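Side-chain contacts in cytidine deaminase (Mycobacterium tuberculosis, PDB 4WIG), which catalyses the zinc-dependent hydrolytic deamination of cytidine and 2'-deoxycytidine to uridine and 2'-deoxyuridine, working as a homotetramer: residues A18-Y21 against F27-G30; A32-V35 against R39-T42; C59-A64 against G71-L76; C63-T68 against L97-S102; L104-P109 against R113-L118. The protein carries 1 engineered substitution. All coordinates share one frame; numbering follows the deposited sequence.

Interaction 1: A18-Y21 against F27-G30; sequences AGAY and FAVG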
loop_
_atom_site.group_PDB
_atom_site.type_symbol
_atom_site.label_atom_id
_atom_site.label_comp_id
_atom_site.label_asym_id
_atom_site.label_seq_id
_atom_site.Cartn_x
_atom_site.Cartn_y
_atom_site.Cartn_z
ATOM N N ALA A 18 -15.928 2.041 -16.323
ATOM C CA ALA A 18 -16.296 0.873 -17.118
ATOM C C ALA A 18 -15.103 -0.062 -17.322
ATOM O O ALA A 18 -15.280 -1.260 -17.554
ATOM C CB ALA A 18 -16.890 1.293 -18.459
ATOM N N GLY A 19 -13.897 0.492 -17.226
ATOM C CA GLY A 19 -12.665 -0.266 -17.330
ATOM C C GLY A 19 -12.218 -0.992 -16.067
ATOM O O GLY A 19 -11.276 -1.808 -16.132
ATOM N N ALA A 20 -12.881 -0.704 -14.941
ATOM C CA ALA A 20 -12.498 -1.235 -13.628
ATOM C C ALA A 20 -12.313 -2.735 -13.624
ATOM O O ALA A 20 -13.156 -3.474 -14.141
ATOM C CB ALA A 20 -13.530 -0.870 -12.561
ATOM N N TYR A 21 -11.231 -3.174 -12.986
ATOM C CA TYR A 21 -10.969 -4.590 -12.776
ATOM C C TYR A 21 -11.402 -4.925 -11.354
ATOM O O TYR A 21 -10.633 -4.723 -10.412
ATOM C CB TYR A 21 -9.483 -4.883 -12.993
ATOM C CG TYR A 21 -9.117 -6.337 -12.790
ATOM C CD1 TYR A 21 -9.251 -7.246 -13.822
ATOM C CD2 TYR A 21 -8.658 -6.802 -11.563
ATOM C CE1 TYR A 21 -8.935 -8.579 -13.650
ATOM C CE2 TYR A 21 -8.337 -8.138 -11.381
ATOM C CZ TYR A 21 -8.480 -9.017 -12.432
ATOM O OH TYR A 21 -8.166 -10.342 -12.257
ATOM N N PHE A 27 -16.877 -3.510 -6.993
ATOM C CA PHE A 27 -17.153 -2.100 -6.771
ATOM C C PHE A 27 -16.311 -1.293 -7.742
ATOM O O PHE A 27 -15.156 -0.995 -7.454
ATOM C CB PHE A 27 -16.846 -1.699 -5.323
ATOM C CG PHE A 27 -17.265 -0.292 -4.989
ATOM C CD1 PHE A 27 -18.593 0.086 -5.082
ATOM C CD2 PHE A 27 -16.342 0.657 -4.588
ATOM C CE1 PHE A 27 -18.988 1.379 -4.780
ATOM C CE2 PHE A 27 -16.733 1.958 -4.283
ATOM C CZ PHE A 27 -18.058 2.313 -4.378
ATOM N N ALA A 28 -16.879 -0.965 -8.900
ATOM C CA ALA A 28 -16.134 -0.241 -9.937
ATOM C C ALA A 28 -16.017 1.221 -9.562
ATOM O O ALA A 28 -16.966 1.813 -9.085
ATOM C CB ALA A 28 -16.798 -0.369 -11.292
ATOM N N VAL A 29 -14.829 1.778 -9.750
ATOM C CA VAL A 29 -14.616 3.198 -9.510
ATOM C C VAL A 29 -13.856 3.763 -10.684
ATOM O O VAL A 29 -12.951 3.127 -11.174
ATOM C CB VAL A 29 -13.837 3.453 -8.218
ATOM C CG1 VAL A 29 -13.588 4.946 -8.038
ATOM C CG2 VAL A 29 -14.599 2.891 -7.025
ATOM N N GLY A 30 -14.239 4.959 -11.134
ATOM C CA GLY A 30 -13.493 5.656 -12.170
ATOM C C GLY A 30 -13.184 7.064 -11.720
ATOM O O GLY A 30 -13.926 7.631 -10.915
#
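A20 and A28 meet methyl to methyl, and this pair carries most of the contact. The first segment follows helix 6-17. A18 points its CB away from 27-30, and the chain runs on through G19. At A20 the chain opens out, with psi at 135°, and CB is turned toward the second segment. There it lies 3.5 Å from A28 CB and 3.7 Å from A28 CA, so that it covers the flank of A28 as well as its methyl. The same A20 CB comes within 4.1 Å of V29 N. This is close apolar packing, with the A20 and A28 CA atoms only 5.3 Å apart. Y21 points its CB away from 27-30; with CG opposite the backbone N (chi1 180°) the ring extends to the second subunit, where its OH is hydrogen-bonded to E98 and its ring packs edge-to-face with H99, both of that subunit.

N45 is the third party: its amide bonds F27 O through ND2 and V29 N through OD1, while its side chain also touches A20. By similarity N45 binds substrate, as does position 47, an engineered aspartate here. The pair of alanines therefore packs the loop after helix 6-17 against the entry to strand 29-35, next to N45 of the probable nucleoside site of a cytidine deaminase.

Interaction 2: A32-V35 against R39-T42; sequences AALV and RVVT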
loop_
_atom_site.group_PDB
_atom_site.type_symbol
_atom_site.label_atom_id
_atom_site.label_comp_id
_atom_site.label_asym_id
_atom_site.label_seq_id
_atom_site.Cartn_x
_atom_site.Cartn_y
_atom_site.Cartn_z
ATOM N N ALA A 32 -11.400 11.016 -13.186
ATOM C CA ALA A 32 -10.870 11.835 -14.263
ATOM C C ALA A 32 -10.442 13.173 -13.695
ATOM O O ALA A 32 -11.106 13.722 -12.810
ATOM C CB ALA A 32 -11.918 12.034 -15.343
ATOM N N ALA A 33 -9.329 13.690 -14.201
ATOM C CA ALA A 33 -8.775 14.934 -13.705
ATOM C C ALA A 33 -8.328 15.829 -14.842
ATOM O O ALA A 33 -7.802 15.353 -15.864
ATOM C CB ALA A 33 -7.611 14.665 -12.756
ATOM N N LEU A 34 -8.580 17.120 -14.651
ATOM C CA LEU A 34 -8.081 18.170 -15.516
ATOM C C LEU A 34 -6.677 18.543 -15.052
ATOM O O LEU A 34 -6.460 18.876 -13.876
ATOM C CB LEU A 34 -8.968 19.394 -15.407
ATOM C CG LEU A 34 -8.603 20.625 -16.228
ATOM C CD1 LEU A 34 -8.776 20.350 -17.711
ATOM C CD2 LEU A 34 -9.457 21.797 -15.771
ATOM N N VAL A 35 -5.752 18.499 -15.998
ATOM C CA VAL A 35 -4.352 18.848 -15.765
ATOM C C VAL A 35 -4.153 20.313 -16.145
ATOM O O VAL A 35 -4.955 20.874 -16.906
ATOM C CB VAL A 35 -3.428 17.926 -16.581
ATOM C CG1 VAL A 35 -1.966 18.143 -16.203
ATOM C CG2 VAL A 35 -3.827 16.467 -16.369
ATOM N N ARG A 39 -5.322 19.108 -20.577
ATOM C CA ARG A 39 -5.694 17.739 -20.957
ATOM C C ARG A 39 -6.403 17.077 -19.792
ATOM O O ARG A 39 -6.315 17.544 -18.658
ATOM C CB ARG A 39 -4.498 16.892 -21.417
ATOM C CG ARG A 39 -3.588 16.389 -20.308
ATOM C CD ARG A 39 -2.413 15.587 -20.846
ATOM N NE ARG A 39 -1.602 14.989 -19.789
ATOM C CZ ARG A 39 -0.696 15.626 -19.043
ATOM N NH1 ARG A 39 -0.447 16.926 -19.199
ATOM N NH2 ARG A 39 -0.018 14.954 -18.130
ATOM N N VAL A 40 -7.121 16.002 -20.090
ATOM C CA VAL A 40 -7.804 15.225 -19.069
ATOM C C VAL A 40 -7.170 13.836 -19.003
ATOM O O VAL A 40 -6.910 13.218 -20.031
ATOM C CB VAL A 40 -9.318 15.133 -19.356
ATOM C CG1 VAL A 40 -9.999 14.122 -18.435
ATOM C CG2 VAL A 40 -9.962 16.503 -19.186
ATOM N N VAL A 41 -6.909 13.358 -17.789
ATOM C CA VAL A 41 -6.367 12.015 -17.592
ATOM C C VAL A 41 -7.363 11.212 -16.765
ATOM O O VAL A 41 -8.130 11.791 -15.998
ATOM C CB VAL A 41 -4.983 12.061 -16.909
ATOM C CG1 VAL A 41 -3.986 12.730 -17.835
ATOM C CG2 VAL A 41 -5.031 12.800 -15.577
ATOM N N THR A 42 -7.370 9.891 -16.947
ATOM C CA THR A 42 -8.368 9.047 -16.287
ATOM C C THR A 42 -7.735 7.835 -15.606
ATOM O O THR A 42 -6.598 7.480 -15.862
ATOM C CB THR A 42 -9.469 8.556 -17.257
ATOM O OG1 THR A 42 -8.895 7.713 -18.258
ATOM C CG2 THR A 42 -10.196 9.693 -17.913
#
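The side chain of V35 fits into the bend made by R39 and V41, the most closely interlocked part of this contact. In the conformer described here (a second is deposited, so the details are provisional), V35 CG2 reaches in 3.9 Å from V41 CG2, while V35 CG1 approaches R39 NH1 to 3.6 Å. R39 leaves its backbone with CG wedged between N and the carbonyl carbon (chi1 76°), and its extended chain brings the guanidinium round so that the valine covers one of its flat faces. Its ends are held elsewhere, NH1 by a salt bridge to D37 and NH2 by T68 OG1 and G70 O.

On the face of A32, L34, V40 and T42 the relief is shallower. The small A32 CB lies in a dip between two larger neighbours, V40 CG1 at 4.2 Å and T42 CG2 at 3.9 Å, and L34 CD1 leans over V40 CG2. Helix 6-17 covers this face, with M8 on V40. The other face pairs A33 with V41, whose branches rise beside the low alanine and touch V61 of helix 57-67.

Backbone bonds set the register. A33 and V41 form a hydrogen-bonded antiparallel pair, A33 N to V41 O and V41 N to A33 O both 2.9 Å, and V35 N donates to R39 O, also at 2.9 Å, beside the turn. Strands 29-35 and 40-44 thus form a beta hairpin at one edge of the deaminase sheet, layered between helices.

Interaction 3: C59-A64 against G71-L76; sequences CAVVCA and GRLLAL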
loop_
_atom_site.group_PDB
_atom_site.type_symbol
_atom_site.label_atom_id
_atom_site.label_comp_id
_atom_site.label_asym_id
_atom_site.label_seq_id
_atom_site.Cartn_x
_atom_site.Cartn_y
_atom_site.Cartn_z
ATOM N N CYS A 59 -5.335 7.021 -7.700
ATOM C CA CYS A 59 -3.920 6.704 -7.891
ATOM C C CYS A 59 -3.606 6.395 -9.347
ATOM O O CYS A 59 -2.565 6.799 -9.843
ATOM C CB CYS A 59 -3.477 5.540 -7.009
ATOM S SG CYS A 59 -3.437 6.003 -5.262
ATOM N N ALA A 60 -4.508 5.679 -10.019
ATOM C CA ALA A 60 -4.369 5.423 -11.452
ATOM C C ALA A 60 -4.322 6.746 -12.253
ATOM O O ALA A 60 -3.552 6.866 -13.203
ATOM C CB ALA A 60 -5.493 4.520 -11.955
ATOM N N VAL A 61 -5.136 7.730 -11.859
ATOM C CA VAL A 61 -5.076 9.068 -12.462
ATOM C C VAL A 61 -3.684 9.705 -12.356
ATOM O O VAL A 61 -3.179 10.295 -13.323
ATOM C CB VAL A 61 -6.139 10.007 -11.839
ATOM C CG1 VAL A 61 -5.861 11.467 -12.151
ATOM C CG2 VAL A 61 -7.528 9.613 -12.326
ATOM N N VAL A 62 -3.067 9.572 -11.188
ATOM C CA VAL A 62 -1.749 10.118 -10.934
ATOM C C VAL A 62 -0.686 9.381 -11.752
ATOM O O VAL A 62 0.212 10.010 -12.275
ATOM C CB VAL A 62 -1.419 10.086 -9.427
ATOM C CG1 VAL A 62 0.065 10.321 -9.169
ATOM C CG2 VAL A 62 -2.280 11.112 -8.706
ATOM N N CYS A 63 -0.805 8.062 -11.878
ATOM C CA CYS A 63 0.072 7.321 -12.783
ATOM C C CYS A 63 -0.051 7.840 -14.222
ATOM O O CYS A 63 0.970 8.069 -14.897
ATOM C CB CYS A 63 -0.234 5.829 -12.725
ATOM S SG CYS A 63 0.200 5.069 -11.147
ATOM N N ALA A 64 -1.293 8.030 -14.674
ATOM C CA ALA A 64 -1.555 8.567 -16.014
ATOM C C ALA A 64 -0.965 9.964 -16.191
ATOM O O ALA A 64 -0.430 10.285 -17.259
ATOM C CB ALA A 64 -3.043 8.588 -16.303
ATOM N N GLY A 71 2.861 17.369 -14.792
ATOM C CA GLY A 71 2.116 18.594 -14.544
ATOM C C GLY A 71 1.399 18.545 -13.210
ATOM O O GLY A 71 1.723 17.729 -12.347
ATOM N N ARG A 72 0.437 19.446 -13.049
ATOM C CA ARG A 72 -0.329 19.591 -11.822
ATOM C C ARG A 72 -1.810 19.345 -12.091
ATOM O O ARG A 72 -2.319 19.731 -13.139
ATOM C CB ARG A 72 -0.162 21.010 -11.259
ATOM C CG ARG A 72 1.264 21.368 -10.855
ATOM C CD ARG A 72 1.641 20.767 -9.506
ATOM N NE ARG A 72 0.938 21.414 -8.397
ATOM C CZ ARG A 72 1.013 21.018 -7.124
ATOM N NH1 ARG A 72 1.757 19.969 -6.784
ATOM N NH2 ARG A 72 0.332 21.672 -6.183
ATOM N N LEU A 73 -2.499 18.712 -11.141
ATOM C CA LEU A 73 -3.949 18.496 -11.249
ATOM C C LEU A 73 -4.689 19.724 -10.741
ATOM O O LEU A 73 -4.340 20.258 -9.689
ATOM C CB LEU A 73 -4.377 17.275 -10.435
ATOM C CG LEU A 73 -3.678 15.957 -10.770
ATOM C CD1 LEU A 73 -4.194 14.868 -9.847
ATOM C CD2 LEU A 73 -3.863 15.574 -12.228
ATOM N N LEU A 74 -5.707 20.159 -11.490
ATOM C CA LEU A 74 -6.555 21.295 -11.115
ATOM C C LEU A 74 -7.913 20.887 -10.545
ATOM O O LEU A 74 -8.471 21.574 -9.682
ATOM C CB LEU A 74 -6.786 22.191 -12.332
ATOM C CG LEU A 74 -5.529 22.824 -12.939
ATOM C CD1 LEU A 74 -5.908 23.776 -14.060
ATOM C CD2 LEU A 74 -4.693 23.542 -11.890
ATOM N N ALA A 75 -8.440 19.774 -11.040
ATOM C CA ALA A 75 -9.773 19.314 -10.687
ATOM C C ALA A 75 -9.869 17.820 -10.948
ATOM O O ALA A 75 -9.302 17.338 -11.924
ATOM C CB ALA A 75 -10.807 20.063 -11.509
ATOM N N LEU A 76 -10.563 17.110 -10.063
ATOM C CA LEU A 76 -10.801 15.695 -10.176
ATOM C C LEU A 76 -12.257 15.324 -9.806
ATOM O O LEU A 76 -12.799 15.811 -8.824
ATOM C CB LEU A 76 -9.818 14.934 -9.265
ATOM C CG LEU A 76 -9.911 13.412 -9.307
ATOM C CD1 LEU A 76 -8.538 12.766 -9.224
ATOM C CD2 LEU A 76 -10.809 12.874 -8.204
#
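V61 on the helix faces both L73 and L76 on the strand, and every contact between the segments is apolar, methyl against methyl. V61 CG1 lies 4.2 Å from L76 CD1 and 4.4 Å from L73 CD1, so that one branch of the valine serves two leucines. It is the branch opposite the backbone N (chi1 164°) that extends across to the sheet. L73 CD1 in turn is shared: V62 CG2, coming from the next position on the helix, also stands 4.4 Å from it. These are loose van der Waals contacts, and the axes of helix 59-64 and strand 73-76 approach to 11.7 Å, their directions 146° apart.

Backbone hydrogen bonding stays within each element or goes to third parties. Along the helix C63 N reaches C59 O at 3.0 Å and A64 N reaches A60 O at 2.9 Å. On the strand, L74 and A75 both face L34 in a classic beta bulge. The bulge explains how L73 and L76, three residues apart, can both point toward the helix.

Further apolar partners close the layer: A33 of strand 29-35 touches V61, L73 and L76, and L96 of helix 90-100 packs on both leucines. L76 also lies close to E58, the probable proton donor, which is carried by the same helix 57-67. The contact packs helix 57-67, which follows zinc ligand C56, on the central sheet of the alpha/beta cytidine deaminase fold.

Interaction 4: C63-T68 against L97-S102; sequences CALHST and LEHGGS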
loop_
_atom_site.group_PDB
_atom_site.type_symbol
_atom_site.label_atom_id
_atom_site.label_comp_id
_atom_site.label_asym_id
_atom_site.label_seq_id
_atom_site.Cartn_x
_atom_site.Cartn_y
_atom_site.Cartn_z
ATOM N N CYS A 63 -0.805 8.062 -11.878
ATOM C CA CYS A 63 0.072 7.321 -12.783
ATOM C C CYS A 63 -0.051 7.840 -14.222
ATOM O O CYS A 63 0.970 8.069 -14.897
ATOM C CB CYS A 63 -0.234 5.829 -12.725
ATOM S SG CYS A 63 0.200 5.069 -11.147
ATOM N N ALA A 64 -1.293 8.030 -14.674
ATOM C CA ALA A 64 -1.555 8.567 -16.014
ATOM C C ALA A 64 -0.965 9.964 -16.191
ATOM O O ALA A 64 -0.430 10.285 -17.259
ATOM C CB ALA A 64 -3.043 8.588 -16.303
ATOM N N LEU A 65 -1.106 10.800 -15.165
ATOM C CA LEU A 65 -0.540 12.150 -15.171
ATOM C C LEU A 65 0.935 12.114 -15.563
ATOM O O LEU A 65 1.385 12.865 -16.437
ATOM C CB LEU A 65 -0.712 12.804 -13.797
ATOM C CG LEU A 65 0.010 14.113 -13.509
ATOM C CD1 LEU A 65 -0.459 15.214 -14.443
ATOM C CD2 LEU A 65 -0.200 14.523 -12.058
ATOM N N HIS A 66 1.688 11.237 -14.915
ATOM C CA HIS A 66 3.133 11.187 -15.114
ATOM C C HIS A 66 3.583 10.329 -16.283
ATOM O O HIS A 66 4.758 10.349 -16.643
ATOM C CB HIS A 66 3.825 10.832 -13.803
ATOM C CG HIS A 66 3.701 11.932 -12.800
ATOM N ND1 HIS A 66 4.260 13.174 -13.009
ATOM C CD2 HIS A 66 2.997 12.024 -11.652
ATOM C CE1 HIS A 66 3.953 13.967 -12.001
ATOM N NE2 HIS A 66 3.184 13.295 -11.166
ATOM N N SER A 67 2.643 9.616 -16.896
ATOM C CA SER A 67 2.895 8.896 -18.141
ATOM C C SER A 67 2.583 9.734 -19.380
ATOM O O SER A 67 2.915 9.331 -20.494
ATOM C CB SER A 67 2.054 7.626 -18.170
ATOM O OG SER A 67 2.481 6.745 -17.157
ATOM N N THR A 68 1.941 10.884 -19.185
ATOM C CA THR A 68 1.464 11.708 -20.290
ATOM C C THR A 68 2.045 13.122 -20.269
ATOM O O THR A 68 1.483 14.034 -20.873
ATOM C CB THR A 68 -0.088 11.770 -20.295
ATOM O OG1 THR A 68 -0.580 12.244 -19.032
ATOM C CG2 THR A 68 -0.674 10.393 -20.584
ATOM N N LEU A 97 -2.841 15.206 -3.143
ATOM C CA LEU A 97 -2.276 16.439 -2.593
ATOM C C LEU A 97 -0.869 16.725 -3.123
ATOM O O LEU A 97 -0.501 17.881 -3.359
ATOM C CB LEU A 97 -2.255 16.377 -1.064
ATOM C CG LEU A 97 -1.938 17.699 -0.366
ATOM C CD1 LEU A 97 -3.148 18.621 -0.396
ATOM C CD2 LEU A 97 -1.475 17.445 1.054
ATOM N N GLU A 98 -0.098 15.657 -3.313
ATOM C CA GLU A 98 1.256 15.741 -3.857
ATOM C C GLU A 98 1.269 16.361 -5.252
ATOM O O GLU A 98 2.259 16.989 -5.650
ATOM C CB GLU A 98 1.848 14.332 -3.924
ATOM C CG GLU A 98 3.315 14.243 -4.287
ATOM C CD GLU A 98 4.242 14.539 -3.120
ATOM O OE1 GLU A 98 5.287 15.164 -3.363
ATOM O OE2 GLU A 98 3.933 14.156 -1.968
ATOM N N HIS A 99 0.183 16.163 -6.000
ATOM C CA HIS A 99 0.140 16.523 -7.415
ATOM C C HIS A 99 -0.786 17.672 -7.771
ATOM O O HIS A 99 -0.710 18.194 -8.877
ATOM C CB HIS A 99 -0.176 15.269 -8.208
ATOM C CG HIS A 99 0.864 14.220 -8.005
ATOM N ND1 HIS A 99 0.702 13.150 -7.151
ATOM C CD2 HIS A 99 2.144 14.172 -8.430
ATOM C CE1 HIS A 99 1.827 12.457 -7.107
ATOM N NE2 HIS A 99 2.711 13.050 -7.884
ATOM N N GLY A 100 -1.631 18.075 -6.828
ATOM C CA GLY A 100 -2.516 19.223 -7.023
ATOM C C GLY A 100 -2.571 20.218 -5.877
ATOM O O GLY A 100 -3.101 21.318 -6.042
ATOM N N GLY A 101 -2.050 19.837 -4.709
ATOM C CA GLY A 101 -2.038 20.710 -3.548
ATOM C C GLY A 101 -3.407 20.987 -2.956
ATOM O O GLY A 101 -4.415 20.372 -3.331
ATOM N N SER A 102 -3.441 21.942 -2.030
ATOM C CA SER A 102 -4.650 22.253 -1.272
ATOM C C SER A 102 -5.794 22.814 -2.124
ATOM O O SER A 102 -6.960 22.669 -1.757
ATOM C CB SER A 102 -4.313 23.242 -0.158
ATOM O OG SER A 102 -3.716 24.405 -0.699
#
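L65 and H99 mark the nearest backbone approach, their CA atoms 8.9 Å apart near the C-terminal ends of helices 57-67 and 90-100. Both helices are ending here. In the first, T68 OG1 folds back to donate a 2.6 Å hydrogen bond to A64 O, and several of the closing backbone bonds are weak. In the second, G101 N bonds L97 O at 2.8 Å before the glycine leaves helical shape with a positive phi of 68°.

The side chains of L65, H66 and H99 bridge the two helices. L65 CD2 rests 3.9 Å from H99 CB, while L65 CG lies 4.0 Å above the centre of the H66 ring, supporting one imidazole face. H99 carries CG opposite its carbonyl carbon (chi1 -60°), which sends its ring toward H66. H66 points its NE2 edge across, and H99 CD2 meets it close to the H66 ring plane at 3.1 Å. The two rings are turned obliquely, planes 62° apart and centroids separated by 4.9 Å. The far nitrogen of H99, ND1, is hydrogen-bonded to V95 O one turn back along its helix, which fixes the ring's rotation, and E98 CG covers part of one H99 face.

E98 OE2 is hydrogen-bonded to V49 N and H66 packs on C44, both of the second subunit. The contact joins two helix C-terminal ends on the same side of the central sheet and forms part of a subunit interface of the cytidine deaminase tetramer.

Interaction 5: L104-P109 against R113-L118; sequences LLIDHP and RRLGDL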
loop_
_atom_site.group_PDB
_atom_site.type_symbol
_atom_site.label_atom_id
_atom_site.label_comp_id
_atom_site.label_asym_id
_atom_site.label_seq_id
_atom_site.Cartn_x
_atom_site.Cartn_y
_atom_site.Cartn_z
ATOM N N LEU A 104 -6.558 21.945 -5.262
ATOM C CA LEU A 104 -7.143 20.959 -6.176
ATOM C C LEU A 104 -8.613 20.770 -5.814
ATOM O O LEU A 104 -8.923 20.491 -4.674
ATOM C CB LEU A 104 -6.391 19.631 -6.064
ATOM C CG LEU A 104 -7.018 18.398 -6.703
ATOM C CD1 LEU A 104 -7.309 18.610 -8.176
ATOM C CD2 LEU A 104 -6.104 17.200 -6.509
ATOM N N LEU A 105 -9.512 20.941 -6.782
ATOM C CA LEU A 105 -10.938 20.787 -6.526
ATOM C C LEU A 105 -11.380 19.347 -6.754
ATOM O O LEU A 105 -11.003 18.715 -7.758
ATOM C CB LEU A 105 -11.770 21.736 -7.393
ATOM C CG LEU A 105 -11.544 23.226 -7.137
ATOM C CD1 LEU A 105 -12.308 24.054 -8.156
ATOM C CD2 LEU A 105 -11.961 23.601 -5.723
ATOM N N ILE A 106 -12.186 18.853 -5.815
ATOM C CA ILE A 106 -12.696 17.502 -5.825
ATOM C C ILE A 106 -14.219 17.531 -5.968
ATOM O O ILE A 106 -14.906 18.114 -5.141
ATOM C CB ILE A 106 -12.330 16.792 -4.498
ATOM C CG1 ILE A 106 -10.800 16.850 -4.237
ATOM C CG2 ILE A 106 -12.874 15.373 -4.489
ATOM C CD1 ILE A 106 -9.962 16.170 -5.287
ATOM N N ASP A 107 -14.748 16.912 -7.019
ATOM C CA ASP A 107 -16.192 16.892 -7.245
ATOM C C ASP A 107 -16.932 16.315 -6.045
ATOM O O ASP A 107 -16.411 15.469 -5.313
ATOM C CB ASP A 107 -16.544 16.038 -8.480
ATOM C CG ASP A 107 -17.803 16.515 -9.191
ATOM O OD1 ASP A 107 -18.494 17.434 -8.691
ATOM O OD2 ASP A 107 -18.101 15.966 -10.268
ATOM N N HIS A 108 -18.157 16.784 -5.862
ATOM C CA HIS A 108 -18.970 16.419 -4.721
ATOM C C HIS A 108 -20.424 16.603 -5.184
ATOM O O HIS A 108 -20.689 17.468 -6.009
ATOM C CB HIS A 108 -18.593 17.322 -3.540
ATOM C CG HIS A 108 -19.425 17.114 -2.314
ATOM N ND1 HIS A 108 -18.999 16.370 -1.238
ATOM C CD2 HIS A 108 -20.660 17.559 -1.995
ATOM C CE1 HIS A 108 -19.942 16.354 -0.313
ATOM N NE2 HIS A 108 -20.960 17.070 -0.748
ATOM N N PRO A 109 -21.364 15.775 -4.685
ATOM C CA PRO A 109 -22.747 15.883 -5.188
ATOM C C PRO A 109 -23.408 17.257 -5.002
ATOM O O PRO A 109 -24.275 17.633 -5.787
ATOM C CB PRO A 109 -23.507 14.830 -4.371
ATOM C CG PRO A 109 -22.477 13.889 -3.869
ATOM C CD PRO A 109 -21.213 14.683 -3.705
ATOM N N ARG A 113 -15.230 20.560 -3.577
ATOM C CA ARG A 113 -14.491 20.972 -2.393
ATOM C C ARG A 113 -13.012 21.109 -2.700
ATOM O O ARG A 113 -12.475 20.375 -3.533
ATOM C CB ARG A 113 -14.650 19.921 -1.297
ATOM C CG ARG A 113 -16.088 19.568 -0.954
ATOM C CD ARG A 113 -16.583 20.306 0.264
ATOM N NE ARG A 113 -17.516 19.495 1.043
ATOM C CZ ARG A 113 -18.835 19.431 0.856
ATOM N NH1 ARG A 113 -19.448 20.131 -0.112
ATOM N NH2 ARG A 113 -19.558 18.651 1.663
ATOM N N ARG A 114 -12.353 22.036 -2.009
ATOM C CA ARG A 114 -10.901 22.120 -2.032
ATOM C C ARG A 114 -10.302 20.914 -1.311
ATOM O O ARG A 114 -10.779 20.518 -0.253
ATOM C CB ARG A 114 -10.423 23.377 -1.313
ATOM C CG ARG A 114 -10.800 24.691 -1.970
ATOM C CD ARG A 114 -10.450 25.864 -1.061
ATOM N NE ARG A 114 -9.046 25.844 -0.635
ATOM C CZ ARG A 114 -8.605 25.495 0.576
ATOM N NH1 ARG A 114 -7.300 25.519 0.831
ATOM N NH2 ARG A 114 -9.438 25.135 1.543
ATOM N N LEU A 115 -9.240 20.346 -1.861
ATOM C CA LEU A 115 -8.636 19.160 -1.253
ATOM C C LEU A 115 -8.100 19.518 0.139
ATOM O O LEU A 115 -8.096 18.678 1.056
ATOM C CB LEU A 115 -7.540 18.578 -2.153
ATOM C CG LEU A 115 -6.816 17.320 -1.653
ATOM C CD1 LEU A 115 -7.791 16.214 -1.293
ATOM C CD2 LEU A 115 -5.827 16.830 -2.694
ATOM N N GLY A 116 -7.681 20.777 0.296
ATOM C CA GLY A 116 -7.245 21.303 1.582
ATOM C C GLY A 116 -8.286 21.177 2.667
ATOM O O GLY A 116 -7.943 20.987 3.829
ATOM N N ASP A 117 -9.560 21.275 2.291
ATOM C CA ASP A 117 -10.653 21.101 3.246
ATOM C C ASP A 117 -10.938 19.632 3.510
ATOM O O ASP A 117 -11.387 19.274 4.600
ATOM C CB ASP A 117 -11.922 21.814 2.772
ATOM C CG ASP A 117 -11.803 23.323 2.855
ATOM O OD1 ASP A 117 -11.260 23.837 3.859
ATOM O OD2 ASP A 117 -12.240 24.007 1.912
ATOM N N LEU A 118 -10.671 18.780 2.522
ATOM C CA LEU A 118 -10.839 17.337 2.680
ATOM C C LEU A 118 -9.651 16.664 3.379
ATOM O O LEU A 118 -9.772 15.541 3.856
ATOM C CB LEU A 118 -11.092 16.677 1.318
ATOM C CG LEU A 118 -12.450 17.042 0.697
ATOM C CD1 LEU A 118 -12.467 16.703 -0.789
ATOM C CD2 LEU A 118 -13.589 16.324 1.401
#
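A short beta hairpin, strands 105-106 and 113-114, closes one edge of the sheet and passes straight into helix 115-118. I106 and R113 form its hydrogen-bonded antiparallel pair, with I106 N to R113 O at 2.8 Å and R113 N to I106 O at 2.9 Å. Two residues further along, L115 N, in the first turn of the helix, donates to L104 O at 2.8 Å.

Apolar groups pack beneath. L118 CD1 comes up against I106 CB at 3.7 Å, and L104 CD2 meets L115 CD2 at 3.8 Å, beside L96 of helix 90-100. R113, its chain bent at chi2 (-98°), lays its guanidinium over one face of the H108 ring, the planes 33° apart and R113 NH2 3.1 Å from H108 CE1. P109 CD covers the opposite face of the ring near its rim. R114 forms salt bridges through NE with E103 and through NH2 with D117, the latter with a weak hydrogen bond. R113 NH2 also makes a long, weak ion pair with D121 of the third subunit.

H108 is thus sandwiched between proline and arginine, and its ND1 is buried without a partner. A guanidinium so close would be expected to disfavour a protonated imidazole.

How the interactions relate
Interactions 1, 2, 3 and 5 reach one mixed sheet. Along the chain interaction 1 closes before interaction 2 opens on the same strand 29-35; interactions 3 and 4 start from helix 57-67, sharing C63 and A64, and interaction 5 comes last. Interactions 3 and 4 are centred about 4 Å apart and interactions 2 and 3 about 6 Å, whereas the centres of interactions 1 and 5 lie about 21 Å apart on opposite sides of the chain's centre. Backbone bonds join L34 to L74 and A75, and L76 to L105 and D107. Interactions 1, 3 and 4 touch the second subunit, the first through a loop, the others through helices 57-67 and 90-100, which serve core and interface alike.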